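Local coordinates for protein ribosome biogenesis GTPase A (PDB 3CNL) that binds GTP as a circularly permuted GTPase and is probably required for a late step of 50S ribosomal subunit assembly, at residues F35-Y40 and V105-T110; K167-G172 and L230-V235; F160-A165 and F185-E190. All blocks are in the same frame, centred on the assembly; numbering follows the deposited sequence.

Contact 1: F35-Y40 and V105-T110; sequences FATSAY and VGVPNT. With GNP (phosphoaminophosphonic acid-guanylate ester), chain B.
V107 and T110, on the turn that leads from strand 101-106 to the nucleotide, meet T37 and S38 of the loop after strand 24-30. V105 is still bonded through its backbone to V26 and V28. At G106 the strand ends; a side chain there would be crowded by T110 OG1, so glycine suits the place. V107 makes the main apolar contact: its CG2 lies 4.1 Å from T37 CB, the two side chains crossing at about a right angle, while CG1 comes within 4.2 Å of S38 O. V107 CG2 is placed between backbone N and carbonyl carbon (chi1 of V107 -59°, with CG1 beside N), which turns it to the threonine. Beside this pair a water accepts a hydrogen bond from V107 N at 2.8 Å and donates to T37 O, bridging the two backbones. P108 brings its CA to 3.3 Å from O2G of GNP, and the next amide, N109 N, gives that oxygen a weak bond (2.8 Å, 124° at the hydrogen). N109 ND2 is hydrogen-bonded to V171 O. T110 closes the type II turn begun at V107; its methyl CG2 rests 4.3 Å from T37 CB, whereas OG1 is hydrogen-bonded to V28 O. T37 likewise presents carbon, because its OG1 is bonded to A33 O. With G106, G111, K112 and S113 this fits the P-loop of a GTPase. The chemistry is thus divided: the backbone amide of N109, with that of G111, faces the phosphates, while methyl groups and a single water join the phosphate-binding turn to the neighbouring loop.

Contact 2: K167-G172 and L230-V235; sequences KLLLVG and LFFTEV
The F232 ring lies between two hydrocarbon groups. Over one face sits L169 CD2, 3.9 Å from the ring centroid and 10° off the normal, a true CH-pi contact; over the opposite face is CD2 of its own neighbour F231, 3.6 Å above the plane. L170 CD2 comes to the ring's edge, 3.8 Å from F232 CE1. The F231 ring in turn carries V235 CG2 over one face toward its rim and has F232 CZ at its edge. L169 reaches the ring because its CG stands opposite the backbone nitrogen (chi1 176°), setting CD1 beside F232 CB and CD2 over the ring. The branched leucine pair suits a flat phenylalanine, one methyl for the face and one for the edge. L170 CD2 also touches V235 CG1 at 3.8 Å, extending the apolar seam by about one helical turn. With an alanine here in place of F232, L169 CD2 would probably lose the face it rests on and a gap would open between the two helices. On the polar side, a water donates to L169 O at 2.8 Å and, weakly, to F232 O. Just beyond, G172, with positive phi, closes helix 162-170 in a Schellman motif. Helix 182-196 completes the core through F185, A188 and I191; its F192, with F205 and F206 of helix 202-212, meets F231 edge-to-face, so helix 224-236 packs against all three helices.

Contact 3: F160-A165 and F185-E190; sequences FSEDLA and FERAFE
D163 and R187 form the close-packed part of this surface contact. R187 NH2 donates to D163 OD1 in a salt bridge, modelled at 2.5 Å, too short to be trusted in detail; the other carboxylate oxygen, D163 OD2, forms a salt bridge with K167 NZ. Bent at chi2 (-68°) and chi3, the arginine chain brings its guanidinium to D163. The looser, outer side belongs to E162 and the exposed E190. E162 meets the arginine's methylenes, the opposite charges being near but not in contact: E162 CG lies 3.6 Å from R187 CG, the chains crossing at about a right angle, and E162 OE2 is 3.1 Å from that same R187 CG but 4.8 Å from R187 NE. A long arginine suits the place because its methylenes can cover the glutamate while its end travels on. Its other terminal nitrogen, R187 NH1, makes a nearly straight bond of 2.7 Å to E190 OE2, which lies in the guanidinium plane and is met from above the carboxylate plane. The arginine thus joins two carboxylates. S161 starts the helix by N-capping, its OG accepting from L164 N. Underneath, A165 and E162 touch I184 while R187 and A188 rest on A166, so the start of helix 162-170 packs against helix 182-196.

Along the chain contact 1 closes before the others begin, whereas contacts 2 and 3 interleave: 160-165, 167-172, 185-190, then 230-235. Contact 1 lies mid-sheet, where inner strand 101-106 ends beside the nucleotide; contacts 2 and 3 belong to the helical part that follows. Their centres are about 14 Å (1 to 2), 16 Å (1 to 3) and 11 Å (2 to 3) apart. The N109 ND2 to V171 O hydrogen bond ties contact 1 directly to contact 2. Helix 162-170 serves both later contacts, its start in contact 3 and its end in contact 2, and connects the GTP-binding part to the helical bundle, touching A36 as well as helices 182-196 and 224-236.

Contact 1: F35-Y40 and V105-T110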
# COMPACT_ATOMS: atom_id res chain seq x y z
N PHE A 35 9.04 1.53 -0.91
CA PHE A 35 9.41 2.78 -1.56
C PHE A 35 8.24 3.25 -2.43
O PHE A 35 7.81 4.41 -2.34
CB PHE A 35 10.68 2.67 -2.40
CG PHE A 35 11.98 2.76 -1.62
CD1 PHE A 35 12.04 3.39 -0.37
CD2 PHE A 35 13.15 2.25 -2.16
CE1 PHE A 35 13.24 3.45 0.33
CE2 PHE A 35 14.37 2.32 -1.47
CZ PHE A 35 14.41 2.92 -0.24
N ALA A 36 7.70 2.35 -3.24
CA ALA A 36 6.64 2.72 -4.15
C ALA A 36 5.49 3.35 -3.41
O ALA A 36 4.94 4.34 -3.90
CB ALA A 36 6.17 1.49 -4.99
N THR A 37 5.14 2.81 -2.24
CA THR A 37 3.97 3.26 -1.47
C THR A 37 4.30 4.29 -0.36
O THR A 37 3.49 4.53 0.53
CB THR A 37 3.18 2.07 -0.84
OG1 THR A 37 4.03 1.31 0.02
CG2 THR A 37 2.59 1.16 -1.96
N SER A 38 5.47 4.90 -0.45
CA SER A 38 5.88 5.94 0.48
C SER A 38 5.11 7.19 0.14
O SER A 38 4.72 7.39 -1.02
CB SER A 38 7.37 6.22 0.33
OG SER A 38 7.61 7.00 -0.82
N ALA A 39 4.89 8.06 1.13
CA ALA A 39 4.11 9.28 0.88
C ALA A 39 5.01 10.42 0.42
O ALA A 39 4.99 11.52 0.99
CB ALA A 39 3.32 9.68 2.13
N TYR A 40 5.81 10.16 -0.61
CA TYR A 40 6.68 11.15 -1.22
C TYR A 40 5.83 12.29 -1.78
O TYR A 40 4.78 12.05 -2.39
CB TYR A 40 7.48 10.50 -2.35
CG TYR A 40 8.88 11.03 -2.55
CD1 TYR A 40 9.98 10.32 -2.07
CD2 TYR A 40 9.11 12.21 -3.25
CE1 TYR A 40 11.29 10.78 -2.26
CE2 TYR A 40 10.42 12.68 -3.45
CZ TYR A 40 11.50 11.96 -2.95
OH TYR A 40 12.80 12.42 -3.14
N VAL A 105 -2.30 8.40 7.09
CA VAL A 105 -2.15 8.82 5.70
C VAL A 105 -1.47 7.75 4.81
O VAL A 105 -0.74 6.89 5.30
CB VAL A 105 -1.35 10.15 5.59
CG1 VAL A 105 0.14 9.91 5.85
CG2 VAL A 105 -1.53 10.76 4.22
N GLY A 106 -1.71 7.82 3.50
CA GLY A 106 -1.06 6.88 2.56
C GLY A 106 -1.64 6.94 1.16
O GLY A 106 -2.66 7.61 0.92
N VAL A 107 -1.00 6.24 0.23
CA VAL A 107 -1.54 6.20 -1.14
C VAL A 107 -2.75 5.28 -1.11
O VAL A 107 -2.94 4.60 -0.12
CB VAL A 107 -0.50 5.73 -2.16
CG1 VAL A 107 0.73 6.66 -2.14
CG2 VAL A 107 -0.11 4.23 -1.89
N PRO A 108 -3.56 5.26 -2.18
CA PRO A 108 -4.73 4.39 -2.19
C PRO A 108 -4.42 2.92 -1.93
O PRO A 108 -3.36 2.43 -2.34
CB PRO A 108 -5.28 4.58 -3.61
CG PRO A 108 -4.81 5.93 -4.04
CD PRO A 108 -3.46 6.06 -3.42
N ASN A 109 -5.33 2.26 -1.22
CA ASN A 109 -5.41 0.79 -1.10
C ASN A 109 -4.52 0.12 -0.06
O ASN A 109 -4.59 -1.10 0.12
CB ASN A 109 -5.20 0.09 -2.47
CG ASN A 109 -5.79 -1.29 -2.51
OD1 ASN A 109 -6.96 -1.44 -2.19
ND2 ASN A 109 -4.99 -2.31 -2.87
N THR A 110 -3.72 0.91 0.65
CA THR A 110 -2.68 0.33 1.55
C THR A 110 -3.22 -0.18 2.88
O THR A 110 -2.47 -0.78 3.64
CB THR A 110 -1.59 1.33 1.87
OG1 THR A 110 -2.19 2.49 2.49
CG2 THR A 110 -0.83 1.75 0.61
PG GNP B . -8.29 3.70 -0.13
O1G GNP B . -7.62 4.93 0.45
O2G GNP B . -7.85 3.42 -1.55
O3G GNP B . -9.80 3.86 0.05
N3B GNP B . -8.07 2.32 0.61
PB GNP B . -7.52 2.05 2.06
O1B GNP B . -6.10 2.53 2.16
O2B GNP B . -8.48 2.64 3.04
O3A GNP B . -7.52 0.52 2.20
PA GNP B . -8.62 -0.44 2.75
O1A GNP B . -8.53 -0.54 4.22
O2A GNP B . -9.95 -0.16 2.19
O5' GNP B . -8.15 -1.83 2.23
C5' GNP B . -7.94 -2.10 0.84
C4' GNP B . -7.97 -3.61 0.64
O4' GNP B . -6.87 -4.27 1.33
C3' GNP B . -9.21 -4.33 1.15
O3' GNP B . -9.51 -5.40 0.26
C2' GNP B . -8.75 -4.87 2.49
O2' GNP B . -9.52 -5.99 2.87
C1' GNP B . -7.31 -5.29 2.19
N9 GNP B . -6.41 -5.26 3.33
C8 GNP B . -6.27 -4.22 4.23
N7 GNP B . -5.35 -4.46 5.14
C5 GNP B . -4.86 -5.74 4.80
C6 GNP B . -3.85 -6.55 5.40
O6 GNP B . -3.16 -6.30 6.40
N1 GNP B . -3.67 -7.76 4.72
C2 GNP B . -4.38 -8.16 3.59
N2 GNP B . -4.08 -9.36 3.06
N3 GNP B . -5.31 -7.42 3.02
C4 GNP B . -5.50 -6.23 3.68
O HOH W 1 1.21 5.06 1.51

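Contact 2: K167-G172 and L230-V235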
# COMPACT_ATOMS: atom_id res chain seq x y z
N LYS A 167 4.78 -0.96 -9.90
CA LYS A 167 4.73 -1.35 -8.48
C LYS A 167 3.43 -0.92 -7.79
O LYS A 167 2.82 -1.70 -7.01
CB LYS A 167 5.97 -0.82 -7.76
CG LYS A 167 7.21 -1.68 -8.01
CD LYS A 167 8.49 -0.92 -7.78
CE LYS A 167 9.67 -1.88 -7.87
NZ LYS A 167 10.97 -1.14 -7.84
N LEU A 168 2.99 0.30 -8.07
CA LEU A 168 1.67 0.75 -7.61
C LEU A 168 0.52 -0.06 -8.19
O LEU A 168 -0.50 -0.24 -7.53
CB LEU A 168 1.47 2.24 -7.87
CG LEU A 168 2.37 3.23 -7.11
CD1 LEU A 168 2.15 4.63 -7.64
CD2 LEU A 168 2.04 3.16 -5.60
N LEU A 169 0.65 -0.51 -9.43
CA LEU A 169 -0.31 -1.46 -9.99
C LEU A 169 -0.36 -2.77 -9.21
O LEU A 169 -1.44 -3.31 -8.92
CB LEU A 169 0.01 -1.75 -11.47
CG LEU A 169 -0.82 -2.79 -12.21
CD1 LEU A 169 -2.25 -2.31 -12.32
CD2 LEU A 169 -0.23 -2.99 -13.62
N LEU A 170 0.81 -3.30 -8.90
CA LEU A 170 0.93 -4.60 -8.22
C LEU A 170 0.32 -4.59 -6.79
O LEU A 170 -0.15 -5.61 -6.30
CB LEU A 170 2.42 -5.03 -8.17
CG LEU A 170 3.05 -5.56 -9.45
CD1 LEU A 170 4.59 -5.58 -9.43
CD2 LEU A 170 2.54 -6.94 -9.79
N VAL A 171 0.36 -3.44 -6.11
CA VAL A 171 -0.26 -3.33 -4.78
C VAL A 171 -1.72 -2.80 -4.84
O VAL A 171 -2.34 -2.57 -3.81
CB VAL A 171 0.62 -2.49 -3.79
CG1 VAL A 171 1.96 -3.20 -3.55
CG2 VAL A 171 0.84 -1.08 -4.32
N GLY A 172 -2.26 -2.65 -6.04
CA GLY A 172 -3.66 -2.20 -6.24
C GLY A 172 -3.92 -0.74 -5.96
O GLY A 172 -5.08 -0.31 -5.85
N LEU A 230 -7.98 -8.52 -13.82
CA LEU A 230 -8.22 -9.57 -12.83
C LEU A 230 -6.93 -10.10 -12.23
O LEU A 230 -6.86 -10.34 -11.03
CB LEU A 230 -9.02 -10.70 -13.48
CG LEU A 230 -9.39 -11.99 -12.74
CD1 LEU A 230 -10.11 -11.77 -11.42
CD2 LEU A 230 -10.25 -12.84 -13.69
N PHE A 231 -5.91 -10.29 -13.07
CA PHE A 231 -4.64 -10.82 -12.56
C PHE A 231 -4.06 -9.88 -11.50
O PHE A 231 -3.73 -10.31 -10.38
CB PHE A 231 -3.61 -11.06 -13.69
CG PHE A 231 -2.25 -11.44 -13.18
CD1 PHE A 231 -2.02 -12.68 -12.61
CD2 PHE A 231 -1.21 -10.53 -13.23
CE1 PHE A 231 -0.77 -13.00 -12.10
CE2 PHE A 231 0.07 -10.87 -12.73
CZ PHE A 231 0.27 -12.09 -12.18
N PHE A 232 -3.97 -8.60 -11.84
CA PHE A 232 -3.35 -7.63 -10.94
C PHE A 232 -4.18 -7.32 -9.71
O PHE A 232 -3.65 -7.01 -8.65
CB PHE A 232 -2.90 -6.35 -11.69
CG PHE A 232 -1.75 -6.60 -12.62
CD1 PHE A 232 -0.52 -6.98 -12.12
CD2 PHE A 232 -1.91 -6.49 -14.01
CE1 PHE A 232 0.55 -7.26 -12.99
CE2 PHE A 232 -0.85 -6.76 -14.87
CZ PHE A 232 0.38 -7.14 -14.37
N THR A 233 -5.49 -7.49 -9.84
CA THR A 233 -6.40 -7.40 -8.70
C THR A 233 -6.10 -8.56 -7.77
O THR A 233 -5.95 -8.36 -6.57
CB THR A 233 -7.86 -7.44 -9.16
OG1 THR A 233 -8.12 -6.25 -9.90
CG2 THR A 233 -8.82 -7.50 -7.96
N GLU A 234 -5.97 -9.76 -8.33
CA GLU A 234 -5.56 -10.91 -7.56
C GLU A 234 -4.17 -10.79 -6.91
O GLU A 234 -3.99 -11.15 -5.74
CB GLU A 234 -5.65 -12.18 -8.41
CG GLU A 234 -7.10 -12.64 -8.59
CD GLU A 234 -7.21 -13.98 -9.25
OE1 GLU A 234 -8.34 -14.52 -9.29
OE2 GLU A 234 -6.19 -14.50 -9.75
N VAL A 235 -3.19 -10.30 -7.65
CA VAL A 235 -1.84 -10.05 -7.08
C VAL A 235 -1.90 -9.09 -5.87
O VAL A 235 -1.29 -9.35 -4.82
CB VAL A 235 -0.84 -9.51 -8.13
CG1 VAL A 235 0.44 -9.06 -7.46
CG2 VAL A 235 -0.52 -10.59 -9.17
O HOH W 2 -4.09 -4.07 -9.19

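Contact 3: F160-A165 and F185-E190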
# COMPACT_ATOMS: atom_id res chain seq x y z
N PHE A 160 6.37 9.39 -12.57
CA PHE A 160 7.28 9.78 -13.62
C PHE A 160 7.88 8.54 -14.29
O PHE A 160 8.23 8.58 -15.47
CB PHE A 160 8.40 10.64 -13.02
CG PHE A 160 9.11 9.99 -11.86
CD1 PHE A 160 10.46 9.68 -11.94
CD2 PHE A 160 8.41 9.68 -10.69
CE1 PHE A 160 11.12 9.07 -10.88
CE2 PHE A 160 9.06 9.07 -9.61
CZ PHE A 160 10.41 8.75 -9.71
N SER A 161 7.97 7.45 -13.53
CA SER A 161 8.66 6.26 -14.00
C SER A 161 7.71 5.08 -14.26
O SER A 161 6.63 4.98 -13.68
CB SER A 161 9.76 5.86 -13.03
OG SER A 161 9.23 5.34 -11.83
N GLU A 162 8.15 4.21 -15.16
CA GLU A 162 7.41 3.01 -15.51
C GLU A 162 7.45 2.03 -14.33
O GLU A 162 6.45 1.38 -14.01
CB GLU A 162 8.04 2.43 -16.78
CG GLU A 162 7.75 1.00 -17.09
CD GLU A 162 8.67 0.49 -18.18
OE1 GLU A 162 8.55 0.97 -19.33
OE2 GLU A 162 9.53 -0.39 -17.88
N ASP A 163 8.60 1.96 -13.67
CA ASP A 163 8.78 1.08 -12.53
C ASP A 163 7.84 1.45 -11.35
O ASP A 163 7.22 0.58 -10.73
CB ASP A 163 10.23 1.11 -12.09
CG ASP A 163 10.51 0.13 -10.99
OD1 ASP A 163 10.47 -1.09 -11.23
OD2 ASP A 163 10.78 0.58 -9.87
N LEU A 164 7.71 2.74 -11.06
CA LEU A 164 6.80 3.20 -10.00
C LEU A 164 5.33 2.87 -10.31
O LEU A 164 4.61 2.36 -9.46
CB LEU A 164 7.00 4.69 -9.71
CG LEU A 164 6.05 5.30 -8.66
CD1 LEU A 164 6.25 4.67 -7.29
CD2 LEU A 164 6.16 6.85 -8.60
N ALA A 165 4.90 3.13 -11.55
CA ALA A 165 3.54 2.77 -11.96
C ALA A 165 3.31 1.25 -11.85
O ALA A 165 2.27 0.82 -11.35
CB ALA A 165 3.27 3.26 -13.40
N PHE A 185 2.39 -2.62 -17.91
CA PHE A 185 1.92 -3.98 -17.66
C PHE A 185 3.04 -5.00 -17.76
O PHE A 185 3.14 -5.87 -16.92
CB PHE A 185 0.78 -4.41 -18.59
CG PHE A 185 -0.47 -3.61 -18.44
CD1 PHE A 185 -1.09 -3.49 -17.20
CD2 PHE A 185 -1.05 -2.99 -19.55
CE1 PHE A 185 -2.26 -2.76 -17.06
CE2 PHE A 185 -2.24 -2.26 -19.43
CZ PHE A 185 -2.84 -2.13 -18.17
N GLU A 186 3.86 -4.89 -18.80
CA GLU A 186 5.01 -5.77 -18.96
C GLU A 186 6.00 -5.68 -17.79
O GLU A 186 6.46 -6.72 -17.28
CB GLU A 186 5.68 -5.51 -20.30
CG GLU A 186 4.76 -5.87 -21.47
CD GLU A 186 5.30 -5.48 -22.83
OE1 GLU A 186 4.85 -6.09 -23.81
OE2 GLU A 186 6.13 -4.55 -22.94
N ARG A 187 6.33 -4.46 -17.36
CA ARG A 187 7.20 -4.21 -16.19
C ARG A 187 6.64 -4.88 -14.94
O ARG A 187 7.36 -5.55 -14.20
CB ARG A 187 7.26 -2.71 -15.91
CG ARG A 187 8.60 -2.11 -15.49
CD ARG A 187 9.19 -2.47 -14.16
NE ARG A 187 10.23 -3.47 -14.32
CZ ARG A 187 11.15 -3.83 -13.42
NH1 ARG A 187 11.99 -4.80 -13.72
NH2 ARG A 187 11.24 -3.24 -12.23
N ALA A 188 5.37 -4.64 -14.67
CA ALA A 188 4.69 -5.25 -13.51
C ALA A 188 4.76 -6.77 -13.58
O ALA A 188 5.02 -7.41 -12.57
CB ALA A 188 3.24 -4.79 -13.46
N PHE A 189 4.48 -7.34 -14.74
CA PHE A 189 4.59 -8.80 -14.89
C PHE A 189 6.04 -9.27 -14.66
O PHE A 189 6.26 -10.23 -13.94
CB PHE A 189 4.06 -9.28 -16.27
CG PHE A 189 4.14 -10.77 -16.44
CD1 PHE A 189 3.33 -11.61 -15.68
CD2 PHE A 189 5.05 -11.34 -17.32
CE1 PHE A 189 3.42 -13.01 -15.81
CE2 PHE A 189 5.15 -12.72 -17.45
CZ PHE A 189 4.33 -13.55 -16.71
N GLU A 190 7.01 -8.55 -15.22
CA GLU A 190 8.43 -8.87 -15.00
C GLU A 190 8.79 -8.91 -13.51
O GLU A 190 9.43 -9.85 -13.02
CB GLU A 190 9.31 -7.84 -15.74
CG GLU A 190 10.80 -8.07 -15.63
CD GLU A 190 11.58 -7.09 -16.49
OE1 GLU A 190 12.18 -7.53 -17.49
OE2 GLU A 190 11.56 -5.87 -16.20